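Local coordinates for putative citrate lyase, alfa subunit (Streptococcus mutans, PDB 2HJ0), which belongs to the CitF family and has a mixed alpha/beta fold with two large, mostly parallel beta-sheets, at residues A[379-384]-A[468-473]; A[403-408]-A[435-440]; A[414-417]-A[423-426]. One frame throughout, in Å; residues are numbered along the deposited sequence.

How the contacts relate
The three contacts are nested along the chain. Contact 3 (414-417 with 423-426) lies inside the loop closed by contact 2 (403-408 with 435-440), which lies inside the one closed by contact 1 (379-384 with 468-473). All lie around strands 409-413 and 440-442 of the nine-stranded mixed sheet, contact 2 where these strands start and contact 3 where they end. The centres of contacts 1 and 3 are about 8 Å apart, and Ile470 packs on Phe424. The centres of contacts 1 and 2 are about 14 Å apart, and Asn382 OD1 probably accepts from Gly435 N at 2.8 Å. Contacts 2 and 3 do not touch. Contact 1 therefore joins the other two.

Contact 1 (A[379-384]-A[468-473]); sequences TNFNVN and LTIEEL
Thr379 and Ile470 bring the two backbones nearest, with 5.4 Å between their CA atoms. Segment 379-384 is a turn leading into strand 383-384. Segment 468-473 enters a helix, and Thr469 is its N-cap. A capping box closes that end: Glu472 N donates to Thr469 OG1 at 3.0 Å, and Thr469 N donates to Glu472 OE1 at 2.8 Å. No hydrogen bond links the segments.

Ile470 is the hub. Its CG1 lies over one face of the Phe381 ring, 4.3 Å from the centroid and displaced toward the rim. With CG1 anti to its backbone N (chi1 -171°), Ile470 puts that branch over the ring and leaves CG2 for the backbone of Thr379, beside its CA and O. Ile470 CB is 3.5 Å from Phe381 CE2. Glu471 bends at chi2, which carries OE2 to 3.7 Å from Thr379 CB. Glu471 OE2 also nears Thr379 O, but both are acceptors and do not bond.

The turn is held by Asp378, whose OD1 accepts from the backbone N of Asn380 and of Asn382. Strand 383-384 pairs antiparallel with 376-377. Phe381 and Leu473 both rest on Val441 of strand 440-442, while Leu468 pairs with Ile447 at the sheet's edge.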
# COMPACT_ATOMS: atom_id res chain seq x y z
N THR A 379 -7.56 -0.45 41.91
CA THR A 379 -6.31 -0.48 42.64
C THR A 379 -5.28 -1.43 42.03
O THR A 379 -4.21 -1.67 42.59
CB THR A 379 -6.53 -0.90 44.11
OG1 THR A 379 -6.98 -2.25 44.15
CG2 THR A 379 -7.55 0.00 44.77
N ASN A 380 -5.62 -1.99 40.88
CA ASN A 380 -4.70 -2.88 40.20
C ASN A 380 -4.21 -2.22 38.92
O ASN A 380 -3.52 -2.84 38.10
CB ASN A 380 -5.39 -4.20 39.87
CG ASN A 380 -5.25 -5.21 41.00
OD1 ASN A 380 -5.34 -4.86 42.18
ND2 ASN A 380 -5.05 -6.48 40.64
N PHE A 381 -4.56 -0.95 38.79
CA PHE A 381 -4.20 -0.14 37.64
C PHE A 381 -4.93 -0.52 36.35
O PHE A 381 -4.55 -0.06 35.26
CB PHE A 381 -2.68 -0.17 37.46
CG PHE A 381 -1.96 0.76 38.39
CD1 PHE A 381 -1.76 2.10 38.06
CD2 PHE A 381 -1.52 0.32 39.64
CE1 PHE A 381 -1.14 3.00 38.95
CE2 PHE A 381 -0.91 1.20 40.55
CZ PHE A 381 -0.72 2.55 40.20
N ASN A 382 -5.98 -1.32 36.46
CA ASN A 382 -6.75 -1.71 35.29
C ASN A 382 -7.59 -0.52 34.89
O ASN A 382 -8.14 0.16 35.75
CB ASN A 382 -7.66 -2.90 35.59
CG ASN A 382 -6.89 -4.17 35.84
OD1 ASN A 382 -5.85 -4.40 35.24
ND2 ASN A 382 -7.41 -5.02 36.72
N VAL A 383 -7.71 -0.29 33.59
CA VAL A 383 -8.47 0.85 33.10
C VAL A 383 -9.72 0.42 32.33
O VAL A 383 -9.68 -0.52 31.53
CB VAL A 383 -7.60 1.74 32.19
CG1 VAL A 383 -8.38 2.96 31.78
CG2 VAL A 383 -6.32 2.13 32.90
N ASN A 384 -10.83 1.12 32.58
CA ASN A 384 -12.11 0.87 31.91
C ASN A 384 -12.53 2.08 31.10
O ASN A 384 -12.63 3.18 31.62
CB ASN A 384 -13.21 0.54 32.94
CG ASN A 384 -14.62 0.52 32.33
OD1 ASN A 384 -14.85 0.00 31.24
ND2 ASN A 384 -15.57 1.07 33.07
N LEU A 468 1.26 9.47 45.38
CA LEU A 468 0.54 8.58 46.27
C LEU A 468 0.46 7.19 45.66
O LEU A 468 1.04 6.92 44.59
CB LEU A 468 -0.88 9.10 46.52
CG LEU A 468 -1.09 10.59 46.78
CD1 LEU A 468 -1.01 11.32 45.45
CD2 LEU A 468 -2.44 10.84 47.41
N THR A 469 -0.25 6.30 46.34
CA THR A 469 -0.44 4.93 45.88
C THR A 469 -1.81 4.89 45.23
O THR A 469 -2.67 5.72 45.54
CB THR A 469 -0.44 3.94 47.05
OG1 THR A 469 -1.57 4.21 47.90
CG2 THR A 469 0.84 4.06 47.86
N ILE A 470 -2.04 3.94 44.34
CA ILE A 470 -3.34 3.85 43.69
C ILE A 470 -4.42 3.63 44.77
O ILE A 470 -5.54 4.13 44.63
CB ILE A 470 -3.35 2.69 42.63
CG1 ILE A 470 -4.63 2.73 41.80
CG2 ILE A 470 -3.26 1.34 43.31
CD1 ILE A 470 -4.83 4.02 41.05
N GLU A 471 -4.09 2.93 45.85
CA GLU A 471 -5.06 2.70 46.91
C GLU A 471 -5.48 4.00 47.59
O GLU A 471 -6.64 4.17 47.97
CB GLU A 471 -4.52 1.75 47.99
CG GLU A 471 -4.32 0.30 47.53
CD GLU A 471 -3.09 0.13 46.65
OE1 GLU A 471 -2.03 0.75 46.96
OE2 GLU A 471 -3.18 -0.64 45.65
N GLU A 472 -4.53 4.91 47.75
CA GLU A 472 -4.83 6.19 48.37
C GLU A 472 -5.74 7.04 47.51
O GLU A 472 -6.57 7.78 48.03
CB GLU A 472 -3.54 6.95 48.67
CG GLU A 472 -2.72 6.30 49.73
CD GLU A 472 -1.40 7.01 49.94
OE1 GLU A 472 -0.70 7.24 48.94
OE2 GLU A 472 -1.07 7.32 51.10
N LEU A 473 -5.60 6.92 46.19
CA LEU A 473 -6.44 7.67 45.28
C LEU A 473 -7.89 7.20 45.40
O LEU A 473 -8.81 8.01 45.37
CB LEU A 473 -5.96 7.49 43.83
CG LEU A 473 -4.67 8.21 43.46
CD1 LEU A 473 -4.34 7.92 42.01
CD2 LEU A 473 -4.82 9.71 43.68

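Contact 2 (A[403-408]-A[435-440]); sequences TAFAAK and GTSVDV
Ser437 faces Ala404 and Phe405 from the end of a short 3-10 turn that starts at Gly435. The turn is closed by Val438 N, which donates to Gly435 O at 2.8 Å. Ser437 is the residue of this loop that comes nearest to helix 400-406, with its CA 4.9 Å from that of Phe405. Its CB packs against Ala404 CB at 4.0 Å. Its OG sits beside the backbone N (chi1 -80°), which directs it to Phe405. There Ser437 OG is 3.6 Å from Phe405 CB and lies at the edge of the ring, in its plane. The carbonyls of Ala404 and Ser437 also approach, but both are acceptors, and Ala404 O is satisfied by Ser410 OG. Phe405 also packs on Pro43 of the second subunit.

Helix 400-406 belongs to a beta-alpha-beta crossover. It lies in the connection between the neighbouring parallel strands 369-372 and 409-413, and Ala404 rests on Leu372 of the first. This is in keeping with the Rossmann-like clan of the family.

Val438 turns away from the helix. Asp439 turns back. Asp439 OD2 is 3.7 Å from Lys408 O, without a bond. That OD2 accepts from Ser410 N, and OD1 forms a salt bridge with Arg453 NH1, which also donates to Lys408 O, so the guanidinium joins the two segments. Val440 then starts strand 440-442, which runs parallel to 409-413.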
# COMPACT_ATOMS: atom_id res chain seq x y z
N THR A 403 -1.73 1.42 22.57
CA THR A 403 -0.59 2.27 22.83
C THR A 403 -0.13 2.11 24.28
O THR A 403 1.06 2.13 24.58
CB THR A 403 -0.92 3.74 22.56
OG1 THR A 403 -1.70 4.24 23.64
CG2 THR A 403 -1.70 3.85 21.29
N ALA A 404 -1.09 1.96 25.19
CA ALA A 404 -0.73 1.80 26.59
C ALA A 404 0.34 0.74 26.71
O ALA A 404 1.23 0.83 27.56
CB ALA A 404 -1.93 1.41 27.41
N PHE A 405 0.27 -0.28 25.87
CA PHE A 405 1.27 -1.32 25.96
C PHE A 405 2.57 -0.96 25.23
O PHE A 405 3.65 -1.10 25.79
CB PHE A 405 0.71 -2.63 25.43
CG PHE A 405 1.74 -3.72 25.28
CD1 PHE A 405 2.47 -3.86 24.11
CD2 PHE A 405 1.99 -4.60 26.32
CE1 PHE A 405 3.43 -4.84 23.98
CE2 PHE A 405 2.95 -5.59 26.20
CZ PHE A 405 3.67 -5.71 25.03
N ALA A 406 2.46 -0.49 23.99
CA ALA A 406 3.63 -0.17 23.21
C ALA A 406 4.48 0.94 23.79
O ALA A 406 5.70 0.83 23.84
CB ALA A 406 3.23 0.18 21.81
N ALA A 407 3.83 2.00 24.25
CA ALA A 407 4.52 3.16 24.81
C ALA A 407 5.52 2.80 25.92
O ALA A 407 5.29 1.89 26.70
CB ALA A 407 3.51 4.16 25.33
N LYS A 408 6.64 3.52 25.95
CA LYS A 408 7.67 3.30 26.94
C LYS A 408 7.08 3.68 28.27
O LYS A 408 7.38 3.07 29.29
CB LYS A 408 8.87 4.22 26.71
CG LYS A 408 9.57 4.10 25.38
CD LYS A 408 10.35 2.82 25.26
CE LYS A 408 11.33 2.93 24.11
NZ LYS A 408 10.66 3.26 22.81
N GLY A 435 -3.64 -3.21 34.05
CA GLY A 435 -2.78 -2.34 34.83
C GLY A 435 -1.32 -2.49 34.47
O GLY A 435 -0.54 -1.54 34.54
N THR A 436 -0.95 -3.70 34.10
CA THR A 436 0.43 -3.96 33.71
C THR A 436 0.89 -3.08 32.54
O THR A 436 2.07 -3.08 32.21
CB THR A 436 0.59 -5.40 33.31
OG1 THR A 436 -0.46 -5.75 32.41
CG2 THR A 436 0.52 -6.28 34.53
N SER A 437 -0.04 -2.36 31.91
CA SER A 437 0.26 -1.47 30.79
C SER A 437 0.20 -0.01 31.22
O SER A 437 0.60 0.89 30.47
CB SER A 437 -0.73 -1.67 29.63
OG SER A 437 -0.42 -2.81 28.85
N VAL A 438 -0.32 0.23 32.41
CA VAL A 438 -0.44 1.58 32.92
C VAL A 438 0.75 1.85 33.84
O VAL A 438 0.95 1.15 34.83
CB VAL A 438 -1.76 1.76 33.68
CG1 VAL A 438 -1.89 3.19 34.17
CG2 VAL A 438 -2.92 1.38 32.77
N ASP A 439 1.54 2.85 33.48
CA ASP A 439 2.73 3.19 34.25
C ASP A 439 2.51 4.27 35.29
O ASP A 439 2.90 4.12 36.45
CB ASP A 439 3.84 3.63 33.30
CG ASP A 439 4.24 2.52 32.35
OD1 ASP A 439 4.63 1.45 32.84
OD2 ASP A 439 4.17 2.72 31.10
N VAL A 440 1.89 5.37 34.88
CA VAL A 440 1.65 6.47 35.79
C VAL A 440 0.25 7.01 35.66
O VAL A 440 -0.25 7.22 34.55
CB VAL A 440 2.62 7.64 35.52
CG1 VAL A 440 2.41 8.74 36.57
CG2 VAL A 440 4.06 7.15 35.51

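Contact 3 (A[414-417]-A[423-426]); sequences SPLV and TFVD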
# COMPACT_ATOMS: atom_id res chain seq x y z
N SER A 414 -6.93 11.56 34.76
CA SER A 414 -8.37 11.72 34.92
C SER A 414 -8.77 12.25 36.30
O SER A 414 -8.22 11.84 37.33
CB SER A 414 -9.09 10.39 34.70
OG SER A 414 -10.44 10.54 35.11
N PRO A 415 -9.76 13.16 36.34
CA PRO A 415 -10.19 13.72 37.63
C PRO A 415 -10.48 12.63 38.63
O PRO A 415 -10.84 11.51 38.28
CB PRO A 415 -11.43 14.54 37.26
CG PRO A 415 -11.95 13.83 36.07
CD PRO A 415 -10.71 13.53 35.28
N LEU A 416 -10.29 12.96 39.90
CA LEU A 416 -10.51 12.04 40.99
C LEU A 416 -11.96 11.55 40.99
O LEU A 416 -12.23 10.38 41.24
CB LEU A 416 -10.18 12.73 42.30
CG LEU A 416 -9.83 11.84 43.48
CD1 LEU A 416 -8.63 10.97 43.13
CD2 LEU A 416 -9.51 12.71 44.69
N VAL A 417 -12.88 12.46 40.70
CA VAL A 417 -14.30 12.13 40.67
C VAL A 417 -15.03 12.96 39.61
O VAL A 417 -14.61 14.06 39.27
CB VAL A 417 -14.94 12.40 42.06
CG1 VAL A 417 -16.43 12.26 41.98
CG2 VAL A 417 -14.38 11.42 43.07
N THR A 423 -13.82 8.07 39.96
CA THR A 423 -13.04 7.57 38.85
C THR A 423 -12.13 6.44 39.32
O THR A 423 -11.71 5.60 38.52
CB THR A 423 -12.21 8.67 38.22
OG1 THR A 423 -13.08 9.69 37.73
CG2 THR A 423 -11.38 8.11 37.08
N PHE A 424 -11.83 6.40 40.61
CA PHE A 424 -10.98 5.36 41.16
C PHE A 424 -11.74 4.43 42.10
O PHE A 424 -12.35 4.87 43.07
CB PHE A 424 -9.78 5.98 41.87
CG PHE A 424 -8.93 6.82 40.97
CD1 PHE A 424 -9.31 8.11 40.64
CD2 PHE A 424 -7.79 6.28 40.39
CE1 PHE A 424 -8.57 8.85 39.73
CE2 PHE A 424 -7.04 7.02 39.48
CZ PHE A 424 -7.44 8.30 39.15
N VAL A 425 -11.69 3.14 41.82
CA VAL A 425 -12.41 2.18 42.64
C VAL A 425 -11.57 0.94 42.90
O VAL A 425 -10.44 0.83 42.43
CB VAL A 425 -13.70 1.77 41.95
CG1 VAL A 425 -14.54 3.00 41.61
CG2 VAL A 425 -13.38 0.99 40.70
N ASP A 426 -12.12 -0.01 43.65
CA ASP A 426 -11.39 -1.23 43.95
C ASP A 426 -11.43 -2.24 42.81
O ASP A 426 -10.57 -3.10 42.73
CB ASP A 426 -11.93 -1.89 45.21
CG ASP A 426 -11.60 -1.11 46.45
OD1 ASP A 426 -10.39 -0.86 46.69
OD2 ASP A 426 -12.55 -0.76 47.19
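Leu416 and Phe424 set their side chains across each other at about a right angle. Leu416 CD1 is 3.9 Å from Phe424 CD1. The bend at chi2 of Leu416 (58°) brings that methyl back to the ring, although the side chain starts out away from segment 423-426. The ring offers its edge to the backbone of 414-417. Phe424 CD1 is 3.7 Å from Leu416 O, and Phe424 CE1 is 3.9 Å from Ser414 O. Both oxygens lie near the ring plane. The slightly positive ring hydrogens are probably suited to them.

Thr423, just before the ring residue, holds two successive carbonyls. Its N donates to Leu416 O at 3.1 Å, with a fairly straight N-H...O angle of 159°. Its OG1 donates to Pro415 O at 2.9 Å. Both donors stand tilted out of the carbonyl planes, by about the same amount. Thr423 OG1 is set beside its own backbone N (chi1 -61°), and both donors thus face the same chain. The other branch, CG2, packs against Ser414 OG. That hydroxyl makes a weak bond to Pro415 O and another weak one with Arg418 NH1.

Five residues, 418-422, separate the segments; the short strands 417-418 and 421-422 lie at this turn. Ser414 follows strand 409-413, and its backbone bonds to Val442 at the end of the adjacent strand. Leu416 N donates to Glu444 OE2. Helix 470-481 packs on this contact: Leu473 meets Phe424, Lys476 and Ile480 meet Leu416, and Val481 meets Val417.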